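Local coordinates for sensor protein (Geobacter sulfurreducens PCA, PDB 2R78) that probably autophosphorylates on histidine using ATP, as a two-component sensor kinase, the piece described here being its PAS sensory domain, at residues F17-F25 against L34-S42; Q94-H102 against K108-V116. One frame throughout, in Å; residues are numbered along the deposited sequence.

Contact 1 (F17-F25 against L34-S42); sequences FEHAIDGIF and LDVNPAICS
The side-chain amide of Asn37 plugs into the turn between helix 6-19 and strand 23-27, and hydrogen bonds hold it there. Its ND2 gives one N-H to Phe17 O at 3.1 Å and the other, nearly straight at 171°, to Asp22 O at 3.2 Å, both acceptors lying close to the amide plane. OD1 takes Ile24 N at 3.0 Å and its own helix's Ile40 N at 3.1 Å, from opposite faces of the carbonyl plane; the second bond makes Asn37 the N-cap of helix 38-44. A chi1 of 79° folds the amide back over its own backbone, where OD1 can reach Ile40 N while ND2 faces the turn. Asn37 N also bonds to Ile24 O, extending the first hairpin of the PAS fold, in which Phe25 and Val36 form an antiparallel non-hydrogen-bonded pair. One water links Glu18 O and Ala20 O.

Packing fills in around this. Asn37 CB lies over the centre of the Phe17 ring, a CH-pi contact 3.6 Å from the centroid. Small residues suit the close approach: the Ala39 methyl packs on the carbonyl oxygens of Ile21 and Asp22, and Gly23 CA lies only 3.3 Å from Ile40 CG1. Beyond them, Ile40 CD1 meets the edge of the Phe25 ring.

Asparagine, donor and acceptor in one flat group, thus ties turn, strand and next helix together with its amide orientation fixed.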
loop_
_atom_site.group_PDB
_atom_site.type_symbol
_atom_site.label_atom_id
_atom_site.label_comp_id
_atom_site.label_asym_id
_atom_site.label_seq_id
_atom_site.Cartn_x
_atom_site.Cartn_y
_atom_site.Cartn_z
ATOM N N PHE B 17 6.252 0.172 -0.710
ATOM C CA PHE B 17 6.490 1.625 -0.742
ATOM C C PHE B 17 6.829 2.073 -2.174
ATOM O O PHE B 17 6.208 2.993 -2.713
ATOM C CB PHE B 17 7.606 1.968 0.227
ATOM C CG PHE B 17 7.775 3.431 0.477
ATOM C CD1 PHE B 17 6.966 4.070 1.435
ATOM C CD2 PHE B 17 8.743 4.163 -0.179
ATOM C CE1 PHE B 17 7.124 5.404 1.706
ATOM C CE2 PHE B 17 8.911 5.548 0.125
ATOM C CZ PHE B 17 8.115 6.136 1.051
ATOM N N GLU B 18 7.799 1.400 -2.796
ATOM C CA GLU B 18 8.166 1.705 -4.180
ATOM C C GLU B 18 6.990 1.545 -5.163
ATOM O O GLU B 18 6.786 2.406 -6.030
ATOM C CB GLU B 18 9.335 0.819 -4.646
ATOM C CG GLU B 18 9.634 1.067 -6.091
ATOM C CD GLU B 18 10.858 0.366 -6.622
ATOM O OE1 GLU B 18 11.485 -0.406 -5.864
ATOM O OE2 GLU B 18 11.170 0.595 -7.830
ATOM N N HIS B 19 6.248 0.443 -5.033
ATOM C CA HIS B 19 5.323 0.025 -6.109
ATOM C C HIS B 19 3.843 0.382 -5.895
ATOM O O HIS B 19 3.012 0.191 -6.790
ATOM C CB HIS B 19 5.481 -1.456 -6.367
ATOM C CG HIS B 19 6.823 -1.841 -6.902
ATOM N ND1 HIS B 19 7.309 -1.368 -8.104
ATOM C CD2 HIS B 19 7.778 -2.662 -6.402
ATOM C CE1 HIS B 19 8.512 -1.873 -8.311
ATOM N NE2 HIS B 19 8.810 -2.680 -7.310
ATOM N N ALA B 20 3.499 0.875 -4.712
ATOM C CA ALA B 20 2.100 1.164 -4.391
ATOM C C ALA B 20 1.582 2.189 -5.408
ATOM O O ALA B 20 2.309 3.069 -5.818
ATOM C CB ALA B 20 1.980 1.681 -2.938
ATOM N N ILE B 21 0.334 2.035 -5.854
ATOM C CA ILE B 21 -0.306 3.073 -6.701
ATOM C C ILE B 21 -0.805 4.229 -5.803
ATOM O O ILE B 21 -0.748 5.413 -6.170
ATOM C CB ILE B 21 -1.478 2.487 -7.517
ATOM C CG1 ILE B 21 -0.977 1.429 -8.503
ATOM C CG2 ILE B 21 -2.198 3.587 -8.292
ATOM C CD1 ILE B 21 -1.037 0.046 -7.950
ATOM N N ASP B 22 -1.265 3.882 -4.613
ATOM C CA ASP B 22 -1.591 4.899 -3.620
ATOM C C ASP B 22 -0.333 5.607 -3.111
ATOM O O ASP B 22 0.769 5.040 -3.086
ATOM C CB ASP B 22 -2.325 4.312 -2.441
ATOM C CG ASP B 22 -3.764 3.957 -2.753
ATOM O OD1 ASP B 22 -4.350 4.424 -3.771
ATOM O OD2 ASP B 22 -4.319 3.225 -1.930
ATOM N N GLY B 23 -0.520 6.859 -2.720
ATOM C CA GLY B 23 0.528 7.618 -2.078
ATOM C C GLY B 23 0.809 7.100 -0.672
ATOM O O GLY B 23 -0.105 6.735 0.058
ATOM N N ILE B 24 2.091 7.069 -0.298
ATOM C CA ILE B 24 2.464 6.677 1.066
ATOM C C ILE B 24 3.489 7.692 1.553
ATOM O O ILE B 24 4.415 8.037 0.828
ATOM C CB ILE B 24 3.058 5.231 1.148
ATOM C CG1 ILE B 24 2.111 4.193 0.541
ATOM C CG2 ILE B 24 3.404 4.883 2.594
ATOM C CD1 ILE B 24 2.735 2.792 0.355
ATOM N N PHE B 25 3.295 8.186 2.769
ATOM C CA PHE B 25 4.220 9.120 3.362
ATOM C C PHE B 25 4.514 8.710 4.804
ATOM O O PHE B 25 3.705 8.028 5.452
ATOM C CB PHE B 25 3.748 10.588 3.235
ATOM C CG PHE B 25 2.429 10.904 3.910
ATOM C CD1 PHE B 25 2.387 11.335 5.227
ATOM C CD2 PHE B 25 1.231 10.821 3.202
ATOM C CE1 PHE B 25 1.162 11.657 5.829
ATOM C CE2 PHE B 25 0.010 11.150 3.808
ATOM C CZ PHE B 25 -0.015 11.539 5.119
ATOM N N LEU B 34 9.235 12.778 6.507
ATOM C CA LEU B 34 10.494 11.991 6.573
ATOM C C LEU B 34 10.746 11.141 5.309
ATOM O O LEU B 34 11.917 10.931 4.888
ATOM C CB LEU B 34 10.472 11.056 7.778
ATOM C CG LEU B 34 10.371 11.619 9.210
ATOM C CD1 LEU B 34 10.418 10.529 10.208
ATOM C CD2 LEU B 34 11.480 12.620 9.485
ATOM N N ASP B 35 9.673 10.645 4.706
ATOM C CA ASP B 35 9.792 9.946 3.425
ATOM C C ASP B 35 8.472 10.019 2.680
ATOM O O ASP B 35 7.411 10.267 3.296
ATOM C CB ASP B 35 10.218 8.490 3.648
ATOM C CG ASP B 35 10.969 7.883 2.471
ATOM O OD1 ASP B 35 11.061 8.526 1.376
ATOM O OD2 ASP B 35 11.464 6.726 2.653
ATOM N N VAL B 36 8.549 9.842 1.363
ATOM C CA VAL B 36 7.397 9.905 0.455
ATOM C C VAL B 36 7.655 8.992 -0.723
ATOM O O VAL B 36 8.780 8.913 -1.231
ATOM C CB VAL B 36 7.089 11.330 -0.101
ATOM C CG1 VAL B 36 6.559 12.196 1.010
ATOM C CG2 VAL B 36 8.317 11.925 -0.808
ATOM N N ASN B 37 6.619 8.286 -1.148
ATOM C CA ASN B 37 6.838 7.285 -2.179
ATOM C C ASN B 37 6.738 7.839 -3.597
ATOM O O ASN B 37 6.301 8.983 -3.812
ATOM C CB ASN B 37 5.964 6.054 -1.957
ATOM C CG ASN B 37 4.561 6.234 -2.389
ATOM O OD1 ASN B 37 4.044 7.358 -2.497
ATOM N ND2 ASN B 37 3.885 5.116 -2.586
ATOM N N PRO B 38 7.157 7.048 -4.584
ATOM C CA PRO B 38 7.078 7.603 -5.928
ATOM C C PRO B 38 5.673 8.062 -6.360
ATOM O O PRO B 38 5.553 9.062 -7.095
ATOM C CB PRO B 38 7.567 6.448 -6.803
ATOM C CG PRO B 38 8.497 5.695 -5.915
ATOM C CD PRO B 38 7.835 5.741 -4.557
ATOM N N ALA B 39 4.640 7.334 -5.943
ATOM C CA ALA B 39 3.269 7.667 -6.325
ATOM C C ALA B 39 2.898 9.078 -5.888
ATOM O O ALA B 39 2.267 9.801 -6.666
ATOM C CB ALA B 39 2.276 6.663 -5.794
ATOM N N ILE B 40 3.281 9.477 -4.667
ATOM C CA ILE B 40 2.997 10.857 -4.205
ATOM C C ILE B 40 3.750 11.897 -4.995
ATOM O O ILE B 40 3.193 12.936 -5.389
ATOM C CB ILE B 40 3.341 11.079 -2.734
ATOM C CG1 ILE B 40 2.272 10.421 -1.884
ATOM C CG2 ILE B 40 3.385 12.632 -2.426
ATOM C CD1 ILE B 40 2.094 11.009 -0.475
ATOM N N CYS B 41 5.036 11.642 -5.191
ATOM C CA CYS B 41 5.889 12.570 -5.923
ATOM C C CYS B 41 5.337 12.811 -7.322
ATOM O O CYS B 41 5.215 13.965 -7.740
ATOM C CB CYS B 41 7.306 12.026 -5.972
ATOM S SG CYS B 41 8.011 11.961 -4.349
ATOM N N SER B 42 4.945 11.735 -8.001
ATOM C CA SER B 42 4.366 11.831 -9.348
ATOM C C SER B 42 3.013 12.547 -9.335
ATOM O O SER B 42 2.790 13.466 -10.131
ATOM C CB SER B 42 4.220 10.440 -9.977
ATOM O OG SER B 42 5.478 9.800 -10.105
HETATM O O HOH W 1 4.846 4.303 -5.792
#

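Contact 2 (Q94-H102 against K108-V116); sequences QLTVELSAH and KILGIARDV
The C-terminal beta hairpin of the PAS domain, strands 94-103 and 109-115, pairs Glu98 with Arg114, Ser100 with Ile112 and His102 with Leu110 in three hydrogen-bonded pairs. Each pair is closed by two backbone bonds; in the middle one, Ile112 N reaches Ser100 O at 2.8 Å and Ser100 N reaches Ile112 O at 2.9 Å. Between them lie non-hydrogen-bonded pairs, where CA-H groups lean on carbonyl oxygens, as Gly111 CA does on Ser100 O.

Side chains alternate between the two faces. Small and branched apolar groups suit the face of Leu99, Ala101 and Ala113: Leu99 CD2 rests on Ala113 CB at 3.8 Å, and Ala101 CB meets Ile109 CG2 at 4.0 Å. In the five-stranded antiparallel PAS sheet these are the fourth and fifth strands of the chain, neighbours in the order 2-1-5-4-3, and helix 67-76 packs against Ala101 and Ile109 on this side.

The other face is more polar and looks toward the second subunit. Glu98 and Arg114 extend alongside each other from this face, with carboxylate and guanidinium planes 46° apart. The two groups stay apart, Glu98 OE1 4.7 Å from Arg114 NE; a water bridges them, donating to Glu98 OE1 and accepting from Arg114 NE at 3.1 Å in the guanidinium plane. A bend at chi3 (53°) turns the arginine's end out of line with its aliphatic stem, and its NH1 forms salt bridges with Asp22 of the same chain and Asp22 of the second subunit. At the far end of this face another water lies in the plane of the His102 ring, 2.5 Å from ND1, and donates to Leu110 O, while the ring itself stacks on His19 of the second subunit.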
loop_
_atom_site.group_PDB
_atom_site.type_symbol
_atom_site.label_atom_id
_atom_site.label_comp_id
_atom_site.label_asym_id
_atom_site.label_seq_id
_atom_site.Cartn_x
_atom_site.Cartn_y
_atom_site.Cartn_z
ATOM N N GLN B 94 -4.572 21.546 -8.045
ATOM C CA GLN B 94 -5.469 21.241 -6.929
ATOM C C GLN B 94 -5.962 19.803 -7.095
ATOM O O GLN B 94 -6.366 19.410 -8.182
ATOM C CB GLN B 94 -6.642 22.213 -6.956
ATOM C CG GLN B 94 -7.560 22.186 -5.761
ATOM C CD GLN B 94 -8.677 23.251 -5.839
ATOM O OE1 GLN B 94 -8.489 24.349 -6.386
ATOM N NE2 GLN B 94 -9.826 22.935 -5.278
ATOM N N LEU B 95 -5.886 19.004 -6.040
ATOM C CA LEU B 95 -6.475 17.680 -6.069
ATOM C C LEU B 95 -7.059 17.366 -4.721
ATOM O O LEU B 95 -6.606 17.895 -3.713
ATOM C CB LEU B 95 -5.479 16.601 -6.447
ATOM C CG LEU B 95 -4.164 16.449 -5.697
ATOM C CD1 LEU B 95 -3.485 15.109 -6.062
ATOM C CD2 LEU B 95 -3.244 17.612 -6.017
ATOM N N THR B 96 -8.025 16.460 -4.713
ATOM C CA THR B 96 -8.659 16.017 -3.465
ATOM C C THR B 96 -8.294 14.562 -3.250
ATOM O O THR B 96 -8.397 13.726 -4.155
ATOM C CB THR B 96 -10.171 16.229 -3.456
ATOM O OG1 THR B 96 -10.412 17.637 -3.594
ATOM C CG2 THR B 96 -10.774 15.768 -2.162
ATOM N N VAL B 97 -7.803 14.306 -2.059
ATOM C CA VAL B 97 -7.396 12.973 -1.668
ATOM C C VAL B 97 -8.035 12.543 -0.383
ATOM O O VAL B 97 -8.463 13.377 0.435
ATOM C CB VAL B 97 -5.883 12.840 -1.540
ATOM C CG1 VAL B 97 -5.215 13.172 -2.890
ATOM C CG2 VAL B 97 -5.332 13.724 -0.422
ATOM N N GLU B 98 -8.173 11.227 -0.220
ATOM C CA GLU B 98 -8.563 10.695 1.062
ATOM C C GLU B 98 -7.305 10.272 1.787
ATOM O O GLU B 98 -6.546 9.438 1.268
ATOM C CB GLU B 98 -9.452 9.484 0.924
ATOM C CG GLU B 98 -9.961 9.029 2.262
ATOM C CD GLU B 98 -10.698 7.723 2.178
ATOM O OE1 GLU B 98 -10.030 6.674 1.990
ATOM O OE2 GLU B 98 -11.941 7.763 2.296
ATOM N N LEU B 99 -7.121 10.812 2.984
ATOM C CA LEU B 99 -5.947 10.518 3.782
ATOM C C LEU B 99 -6.293 9.529 4.898
ATOM O O LEU B 99 -7.321 9.669 5.552
ATOM C CB LEU B 99 -5.388 11.797 4.408
ATOM C CG LEU B 99 -4.946 12.943 3.504
ATOM C CD1 LEU B 99 -4.549 14.169 4.389
ATOM C CD2 LEU B 99 -3.802 12.555 2.577
ATOM N N SER B 100 -5.388 8.592 5.147
ATOM C CA SER B 100 -5.403 7.770 6.342
ATOM C C SER B 100 -4.053 7.981 7.013
ATOM O O SER B 100 -3.036 8.158 6.323
ATOM C CB SER B 100 -5.625 6.320 5.940
ATOM O OG SER B 100 -6.896 6.254 5.281
ATOM N N ALA B 101 -4.041 8.075 8.335
ATOM C CA ALA B 101 -2.770 8.206 9.033
ATOM C C ALA B 101 -2.833 7.408 10.306
ATOM O O ALA B 101 -3.833 7.456 11.017
ATOM C CB ALA B 101 -2.427 9.670 9.295
ATOM N N HIS B 102 -1.770 6.646 10.560
ATOM C CA HIS B 102 -1.702 5.719 11.669
ATOM C C HIS B 102 -0.386 5.885 12.424
ATOM O O HIS B 102 0.678 5.942 11.820
ATOM C CB HIS B 102 -1.833 4.282 11.140
ATOM C CG HIS B 102 -3.216 3.944 10.653
ATOM N ND1 HIS B 102 -3.610 4.124 9.351
ATOM C CD2 HIS B 102 -4.295 3.451 11.305
ATOM C CE1 HIS B 102 -4.873 3.759 9.218
ATOM N NE2 HIS B 102 -5.307 3.331 10.390
ATOM N N LYS B 108 6.677 7.449 14.931
ATOM C CA LYS B 108 6.414 8.002 13.618
ATOM C C LYS B 108 4.994 7.674 13.158
ATOM O O LYS B 108 4.271 6.878 13.779
ATOM C CB LYS B 108 7.462 7.528 12.624
ATOM C CG LYS B 108 8.870 8.028 13.001
ATOM C CD LYS B 108 9.966 7.369 12.218
ATOM C CE LYS B 108 11.314 7.461 12.915
ATOM N NZ LYS B 108 11.289 7.152 14.389
ATOM N N ILE B 109 4.604 8.334 12.073
ATOM C CA ILE B 109 3.265 8.237 11.529
ATOM C C ILE B 109 3.326 7.804 10.059
ATOM O O ILE B 109 4.066 8.376 9.284
ATOM C CB ILE B 109 2.514 9.583 11.662
ATOM C CG1 ILE B 109 2.293 9.944 13.132
ATOM C CG2 ILE B 109 1.166 9.497 10.953
ATOM C CD1 ILE B 109 2.017 11.465 13.334
ATOM N N LEU B 110 2.550 6.758 9.734
ATOM C CA LEU B 110 2.368 6.270 8.364
ATOM C C LEU B 110 1.121 6.918 7.786
ATOM O O LEU B 110 0.038 6.759 8.322
ATOM C CB LEU B 110 2.111 4.752 8.379
ATOM C CG LEU B 110 1.733 4.045 7.058
ATOM C CD1 LEU B 110 2.960 3.957 6.214
ATOM C CD2 LEU B 110 1.178 2.629 7.287
ATOM N N GLY B 111 1.259 7.579 6.650
ATOM C CA GLY B 111 0.101 8.093 5.949
ATOM C C GLY B 111 -0.093 7.426 4.601
ATOM O O GLY B 111 0.878 7.058 3.923
ATOM N N ILE B 112 -1.349 7.302 4.198
ATOM C CA ILE B 112 -1.704 6.825 2.870
ATOM C C ILE B 112 -2.635 7.888 2.251
ATOM O O ILE B 112 -3.505 8.412 2.940
ATOM C CB ILE B 112 -2.442 5.473 2.953
ATOM C CG1 ILE B 112 -1.588 4.386 3.627
ATOM C CG2 ILE B 112 -2.772 4.976 1.573
ATOM C CD1 ILE B 112 -2.400 3.109 4.038
ATOM N N ALA B 113 -2.420 8.223 0.979
ATOM C CA ALA B 113 -3.260 9.213 0.252
ATOM C C ALA B 113 -3.825 8.502 -0.966
ATOM O O ALA B 113 -3.064 7.939 -1.735
ATOM C CB ALA B 113 -2.416 10.414 -0.191
ATOM N N ARG B 114 -5.143 8.548 -1.142
ATOM C CA ARG B 114 -5.836 7.916 -2.257
ATOM C C ARG B 114 -6.638 8.957 -3.044
ATOM O O ARG B 114 -7.202 9.896 -2.473
ATOM C CB ARG B 114 -6.835 6.867 -1.743
ATOM C CG ARG B 114 -6.237 5.695 -0.961
ATOM C CD ARG B 114 -7.282 4.661 -0.453
ATOM N NE ARG B 114 -8.185 4.142 -1.510
ATOM C CZ ARG B 114 -7.936 3.087 -2.306
ATOM N NH1 ARG B 114 -6.790 2.426 -2.228
ATOM N NH2 ARG B 114 -8.825 2.710 -3.220
ATOM N N ASP B 115 -6.757 8.774 -4.350
ATOM C CA ASP B 115 -7.743 9.586 -5.112
ATOM C C ASP B 115 -9.186 9.379 -4.672
ATOM O O ASP B 115 -9.548 8.271 -4.248
ATOM C CB ASP B 115 -7.638 9.292 -6.597
ATOM C CG ASP B 115 -6.472 10.008 -7.227
ATOM O OD1 ASP B 115 -6.397 11.258 -7.052
ATOM O OD2 ASP B 115 -5.645 9.326 -7.889
ATOM N N VAL B 116 -10.003 10.447 -4.784
ATOM C CA VAL B 116 -11.391 10.465 -4.273
ATOM C C VAL B 116 -12.270 11.563 -4.873
ATOM O O VAL B 116 -12.001 12.771 -4.753
ATOM C CB VAL B 116 -11.444 10.706 -2.757
ATOM C CG1 VAL B 116 -10.382 9.852 -2.037
ATOM C CG2 VAL B 116 -11.267 12.151 -2.448
HETATM O O HOH W 2 -8.722 12.323 -6.536
HETATM O O HOH W 3 -10.374 6.073 -0.364
HETATM O O HOH W 4 -2.321 5.057 7.412
#

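In the fold
The segments of contact 1 both precede those of contact 2 in the chain, yet the two sit with centres about 11 Å apart on one sheet, because strand 23-27 lies beside strand 109-115. Phe25 O and Gly111 N, 2.8 Å apart, probably form a hydrogen bond across that seam. Further along it, Asp22 OD2 makes a salt bridge of 2.6 Å with Arg114 NH1, tying the turn that receives Asn37 to the hairpin. Both contacts also meet the second subunit: Asp22 and Arg114 form salt bridges with its Arg114 and Asp22, and His19 and His102 stack on its His102 and His19. Acetate, probably from crystallisation, lies about 4 Å from Gly23 and from the side chain of Asp115.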